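Local atomic coordinates of serine protease inhibitor 2 (Anopheles gambiae, PDB entry 3PZF), a protein that inhibits clip-domain serine proteases by forming covalent complexes, as seen with CLIPB9, and so restrains melanization in mosquito hemolymph. Residues I183-L188 and L237-N242; L244-I249 and F374-E379. All coordinates share one frame; numbering follows the deposited sequence.

Contact 1 joins the end of strand 177-188 to the turn after strand 232-238. Contact 2 pairs the next strand, 244-251, with strand 374-380. Their centres lie about 11 Å apart. The turn leads directly from one contact to the other, and two probable backbone hydrogen bonds bridge them: Tyr239 N to Leu244 O at 3.0 Å and Leu237 O to Met246 N at 2.8 Å. Side chains meet too. Phe185 CE1 packs on Leu244 CD1 at 3.4 Å, and Tyr239 OH lies 3.6 Å from Met246 CE. Contact 1 also touches the hinge, residues 344-348, which is required for binding to the peptidase. Contact 2 is fully buried, contact 1 partly.

Contact 1: residues I183-L188 and L237-N242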
# COMPACT_ATOMS: atom_id res chain seq x y z
N ILE A 183 -4.90 -4.29 -4.47
CA ILE A 183 -5.19 -4.62 -3.09
C ILE A 183 -6.57 -4.09 -2.77
O ILE A 183 -7.00 -3.09 -3.36
CB ILE A 183 -4.18 -4.01 -2.12
CG1 ILE A 183 -4.44 -4.53 -0.70
CG2 ILE A 183 -4.25 -2.47 -2.20
CD1 ILE A 183 -3.36 -4.13 0.32
N TYR A 184 -7.28 -4.79 -1.90
CA TYR A 184 -8.65 -4.41 -1.56
C TYR A 184 -8.83 -4.67 -0.08
O TYR A 184 -8.29 -5.65 0.46
CB TYR A 184 -9.65 -5.22 -2.38
CG TYR A 184 -11.05 -5.27 -1.79
CD1 TYR A 184 -11.97 -4.27 -2.07
CD2 TYR A 184 -11.43 -6.30 -0.94
CE1 TYR A 184 -13.26 -4.31 -1.53
CE2 TYR A 184 -12.71 -6.35 -0.41
CZ TYR A 184 -13.62 -5.36 -0.70
OH TYR A 184 -14.88 -5.41 -0.16
N PHE A 185 -9.56 -3.78 0.60
CA PHE A 185 -9.72 -3.93 2.04
C PHE A 185 -11.08 -3.40 2.49
O PHE A 185 -11.43 -2.27 2.23
CB PHE A 185 -8.63 -3.17 2.79
CG PHE A 185 -8.90 -3.04 4.26
CD1 PHE A 185 -9.07 -4.16 5.05
CD2 PHE A 185 -9.01 -1.79 4.84
CE1 PHE A 185 -9.33 -4.03 6.41
CE2 PHE A 185 -9.26 -1.65 6.20
CZ PHE A 185 -9.43 -2.78 6.98
N LYS A 186 -11.83 -4.28 3.14
CA LYS A 186 -13.06 -3.93 3.79
C LYS A 186 -12.91 -4.23 5.27
O LYS A 186 -12.50 -5.34 5.66
CB LYS A 186 -14.22 -4.75 3.22
CG LYS A 186 -15.53 -4.54 3.97
CD LYS A 186 -16.65 -5.42 3.44
CE LYS A 186 -16.92 -5.15 1.96
N GLY A 187 -13.24 -3.26 6.11
CA GLY A 187 -13.10 -3.46 7.55
C GLY A 187 -13.99 -2.52 8.34
O GLY A 187 -14.52 -1.56 7.81
N LEU A 188 -14.16 -2.81 9.63
CA LEU A 188 -15.02 -2.01 10.52
C LEU A 188 -14.20 -1.40 11.62
O LEU A 188 -13.35 -2.08 12.23
CB LEU A 188 -16.09 -2.89 11.18
CG LEU A 188 -17.19 -3.43 10.27
CD1 LEU A 188 -18.03 -4.49 10.98
CD2 LEU A 188 -18.04 -2.27 9.82
N LEU A 237 -6.67 4.52 14.93
CA LEU A 237 -8.03 3.98 14.96
C LEU A 237 -7.98 2.52 14.54
O LEU A 237 -7.69 2.21 13.37
CB LEU A 237 -8.96 4.73 13.98
CG LEU A 237 -9.09 6.23 14.24
CD1 LEU A 237 -10.18 6.80 13.27
CD2 LEU A 237 -9.41 6.53 15.73
N PRO A 238 -8.26 1.61 15.48
CA PRO A 238 -8.21 0.17 15.21
C PRO A 238 -9.43 -0.32 14.44
O PRO A 238 -10.51 0.24 14.59
CB PRO A 238 -8.23 -0.43 16.62
CG PRO A 238 -8.96 0.61 17.45
CD PRO A 238 -8.46 1.90 16.91
N TYR A 239 -9.24 -1.37 13.63
CA TYR A 239 -10.36 -2.09 13.05
C TYR A 239 -10.67 -3.35 13.85
O TYR A 239 -9.79 -3.91 14.49
CB TYR A 239 -10.02 -2.51 11.61
CG TYR A 239 -9.85 -1.39 10.61
CD1 TYR A 239 -10.96 -0.83 9.97
CD2 TYR A 239 -8.59 -0.92 10.29
CE1 TYR A 239 -10.80 0.18 9.03
CE2 TYR A 239 -8.42 0.08 9.34
CZ TYR A 239 -9.53 0.63 8.72
OH TYR A 239 -9.36 1.63 7.78
N ARG A 240 -11.91 -3.85 13.77
CA ARG A 240 -12.26 -5.11 14.42
C ARG A 240 -11.45 -6.25 13.81
O ARG A 240 -11.16 -6.25 12.62
CB ARG A 240 -13.75 -5.40 14.26
CG ARG A 240 -14.64 -4.33 14.88
CD ARG A 240 -16.08 -4.77 15.03
NE ARG A 240 -16.86 -3.66 15.60
CZ ARG A 240 -16.96 -3.40 16.90
NH1 ARG A 240 -16.34 -4.17 17.80
NH2 ARG A 240 -17.68 -2.35 17.31
N GLY A 241 -11.07 -7.21 14.65
CA GLY A 241 -10.31 -8.35 14.19
C GLY A 241 -9.00 -8.57 14.94
O GLY A 241 -8.32 -9.57 14.72
N ASN A 242 -8.66 -7.62 15.82
CA ASN A 242 -7.41 -7.64 16.58
C ASN A 242 -6.19 -7.79 15.71
O ASN A 242 -5.24 -8.51 16.07
CB ASN A 242 -7.41 -8.76 17.62
CG ASN A 242 -8.41 -8.51 18.73
OD1 ASN A 242 -9.22 -9.39 19.05
ND2 ASN A 242 -8.38 -7.31 19.31
O HOH W 1 -12.83 -5.17 10.60
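Tyr239 and Phe185 meet tip to tip, and Tyr239 can be followed outward from its backbone. CB lies 3.4 Å from Leu188 O. CG sits beside the backbone N (chi1 -66°), and the ring extends from there toward strand 183-188. CD1 stays near the same oxygen, which lies at the ring edge. CG and CD2 face Phe185 CZ, which stands over the ring centre, 3.6 Å above the plane. CE1, CE2 and CZ lie nearest Phe185 CE2, with CZ closest at 3.4 Å. The planes are 86° apart, so this is a T-shaped (edge-to-face) stack, with Phe185 giving the edge. At the tip, OH also lies beside Phe185 CE2 and is hydrogen-bonded to Ser346 OG of the hinge.

Leu188 O also accepts the backbone bond from Arg240 N, at 2.8 Å, and has a CA-H...O contact from Tyr239 CA. A water makes a second bridge, accepting a bond from Leu188 N at 2.9 Å and donating to Arg240 O. Leu188 CB packs alongside Arg240 CG, while Arg240 NH1 forms a salt bridge with Glu353 in the reactive centre loop. Gly187 is backbone-bonded to Ser346. Hinge residues thus pair with strand 177-188, consistent with the hinge being partly inserted into serpin beta-sheet A, in the breach region where loop insertion begins.

Contact 2: residues L244-I249 and F374-E379; sequences LAMYFI and FIFFIE
Phe377 O is held by two neighbouring groups of strand 244-249. Tyr247 N donates to it at 2.7 Å, and Met246 CA adds a CA-H...O contact at 3.2 Å. Five further backbone hydrogen bonds join the antiparallel strands, in the hydrogen-bonded pairs Ala245-Glu379, Tyr247-Phe377 and Ile249-Ile375.

Those three pairs share one face of the sheet. Phe377 CG sits between its own backbone N and carbonyl carbon (chi1 62°), and this brings the ring against Tyr247. Tyr247 CB then lies over one face of the Phe377 ring in a CH-pi contact, 3.7 Å from the centroid. The two ring planes are only 13° apart, but the rings are well offset, with centroids 5.1 Å apart. Ile249 CD1 touches the edge of the Phe377 ring at CE1. Farther along, a water accepts a hydrogen bond from Tyr247 OH at 2.6 Å and donates one to Glu379 OE2 at the same distance. Glu379 OE1 is salt-bridged to Arg21.

On the other face, Met246 bends at its last torsion. Its CE rests on Ile378 CG1 at 3.6 Å, and its SD makes an oblique Met-aromatic contact with the Phe376 ring. Phe248 and Phe374 lie side by side, with Phe374 CE2 at the edge of the Phe248 ring, near its CD1.

These strands belong to serpin beta-sheet B. The buried Glu379 carboxylate has both oxygens bonded, and the Arg21 pairing would tend to keep it ionised.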
# COMPACT_ATOMS: atom_id res chain seq x y z
N LEU A 244 -5.63 -5.22 12.48
CA LEU A 244 -5.34 -4.06 11.65
C LEU A 244 -5.72 -2.77 12.36
O LEU A 244 -6.67 -2.73 13.16
CB LEU A 244 -6.14 -4.12 10.34
CG LEU A 244 -5.85 -5.34 9.46
CD1 LEU A 244 -6.74 -5.25 8.25
CD2 LEU A 244 -4.38 -5.36 9.06
N ALA A 245 -4.98 -1.70 12.06
CA ALA A 245 -5.37 -0.36 12.54
C ALA A 245 -4.97 0.68 11.52
O ALA A 245 -4.05 0.45 10.76
CB ALA A 245 -4.67 -0.08 13.89
N MET A 246 -5.67 1.82 11.44
CA MET A 246 -5.24 2.91 10.58
C MET A 246 -4.59 3.97 11.44
O MET A 246 -5.16 4.41 12.43
CB MET A 246 -6.39 3.54 9.77
CG MET A 246 -5.90 4.68 8.87
SD MET A 246 -7.18 5.31 7.70
CE MET A 246 -7.17 4.10 6.39
N TYR A 247 -3.40 4.39 11.04
CA TYR A 247 -2.74 5.51 11.73
C TYR A 247 -2.84 6.77 10.90
O TYR A 247 -2.82 6.70 9.66
CB TYR A 247 -1.27 5.19 11.95
CG TYR A 247 -0.96 4.28 13.11
CD1 TYR A 247 -0.96 2.89 12.95
CD2 TYR A 247 -0.65 4.80 14.39
CE1 TYR A 247 -0.65 2.04 14.04
CE2 TYR A 247 -0.33 3.95 15.45
CZ TYR A 247 -0.34 2.58 15.28
OH TYR A 247 0.00 1.78 16.37
N PHE A 248 -2.98 7.92 11.57
CA PHE A 248 -3.06 9.22 10.90
C PHE A 248 -1.94 10.08 11.44
O PHE A 248 -1.78 10.16 12.66
CB PHE A 248 -4.41 9.91 11.21
CG PHE A 248 -5.61 9.10 10.78
CD1 PHE A 248 -6.23 9.36 9.56
CD2 PHE A 248 -6.08 8.05 11.56
CE1 PHE A 248 -7.31 8.59 9.15
CE2 PHE A 248 -7.17 7.28 11.14
CZ PHE A 248 -7.80 7.57 9.94
N ILE A 249 -1.19 10.72 10.56
CA ILE A 249 -0.17 11.69 10.98
C ILE A 249 -0.56 13.05 10.44
O ILE A 249 -0.53 13.26 9.22
CB ILE A 249 1.22 11.31 10.48
CG1 ILE A 249 1.62 9.92 11.04
CG2 ILE A 249 2.25 12.39 10.84
CD1 ILE A 249 2.93 9.33 10.41
N PHE A 374 -2.97 15.36 5.48
CA PHE A 374 -2.37 14.43 6.44
C PHE A 374 -1.98 13.16 5.76
O PHE A 374 -2.37 12.91 4.62
CB PHE A 374 -3.37 14.15 7.58
CG PHE A 374 -4.70 13.59 7.13
CD1 PHE A 374 -5.79 14.45 6.88
CD2 PHE A 374 -4.89 12.22 6.99
CE1 PHE A 374 -7.01 13.95 6.51
CE2 PHE A 374 -6.13 11.71 6.62
CZ PHE A 374 -7.20 12.59 6.35
N ILE A 375 -1.17 12.36 6.48
CA ILE A 375 -0.69 11.06 6.01
C ILE A 375 -1.46 10.01 6.76
O ILE A 375 -1.83 10.22 7.91
CB ILE A 375 0.81 10.95 6.36
CG1 ILE A 375 1.56 12.06 5.59
CG2 ILE A 375 1.37 9.49 6.07
CD1 ILE A 375 2.91 12.49 6.23
N PHE A 376 -1.75 8.87 6.13
CA PHE A 376 -2.33 7.75 6.84
C PHE A 376 -1.67 6.45 6.38
O PHE A 376 -1.05 6.41 5.30
CB PHE A 376 -3.84 7.69 6.63
CG PHE A 376 -4.24 7.43 5.19
CD1 PHE A 376 -4.50 8.50 4.32
CD2 PHE A 376 -4.39 6.13 4.72
CE1 PHE A 376 -4.86 8.26 2.98
CE2 PHE A 376 -4.75 5.89 3.38
CZ PHE A 376 -4.99 6.96 2.52
N PHE A 377 -1.78 5.42 7.20
CA PHE A 377 -1.34 4.08 6.80
C PHE A 377 -2.12 3.02 7.57
O PHE A 377 -2.68 3.30 8.63
CB PHE A 377 0.20 3.88 6.90
CG PHE A 377 0.78 4.01 8.28
CD1 PHE A 377 1.20 5.24 8.77
CD2 PHE A 377 0.99 2.87 9.07
CE1 PHE A 377 1.79 5.34 10.05
CE2 PHE A 377 1.57 2.99 10.36
CZ PHE A 377 1.96 4.22 10.82
N ILE A 378 -2.24 1.84 6.97
CA ILE A 378 -2.89 0.73 7.65
C ILE A 378 -1.82 -0.31 7.89
O ILE A 378 -1.10 -0.66 6.96
CB ILE A 378 -4.00 0.13 6.79
CG1 ILE A 378 -5.11 1.19 6.61
CG2 ILE A 378 -4.59 -1.12 7.49
CD1 ILE A 378 -6.21 0.72 5.71
N GLU A 379 -1.73 -0.80 9.12
CA GLU A 379 -0.68 -1.76 9.47
C GLU A 379 -1.27 -3.02 10.08
O GLU A 379 -2.30 -2.96 10.75
CB GLU A 379 0.27 -1.05 10.43
CG GLU A 379 1.04 -1.86 11.42
CD GLU A 379 1.88 -0.94 12.28
OE1 GLU A 379 2.64 -0.15 11.70
OE2 GLU A 379 1.75 -0.97 13.52
O HOH W 2 0.61 -0.63 15.80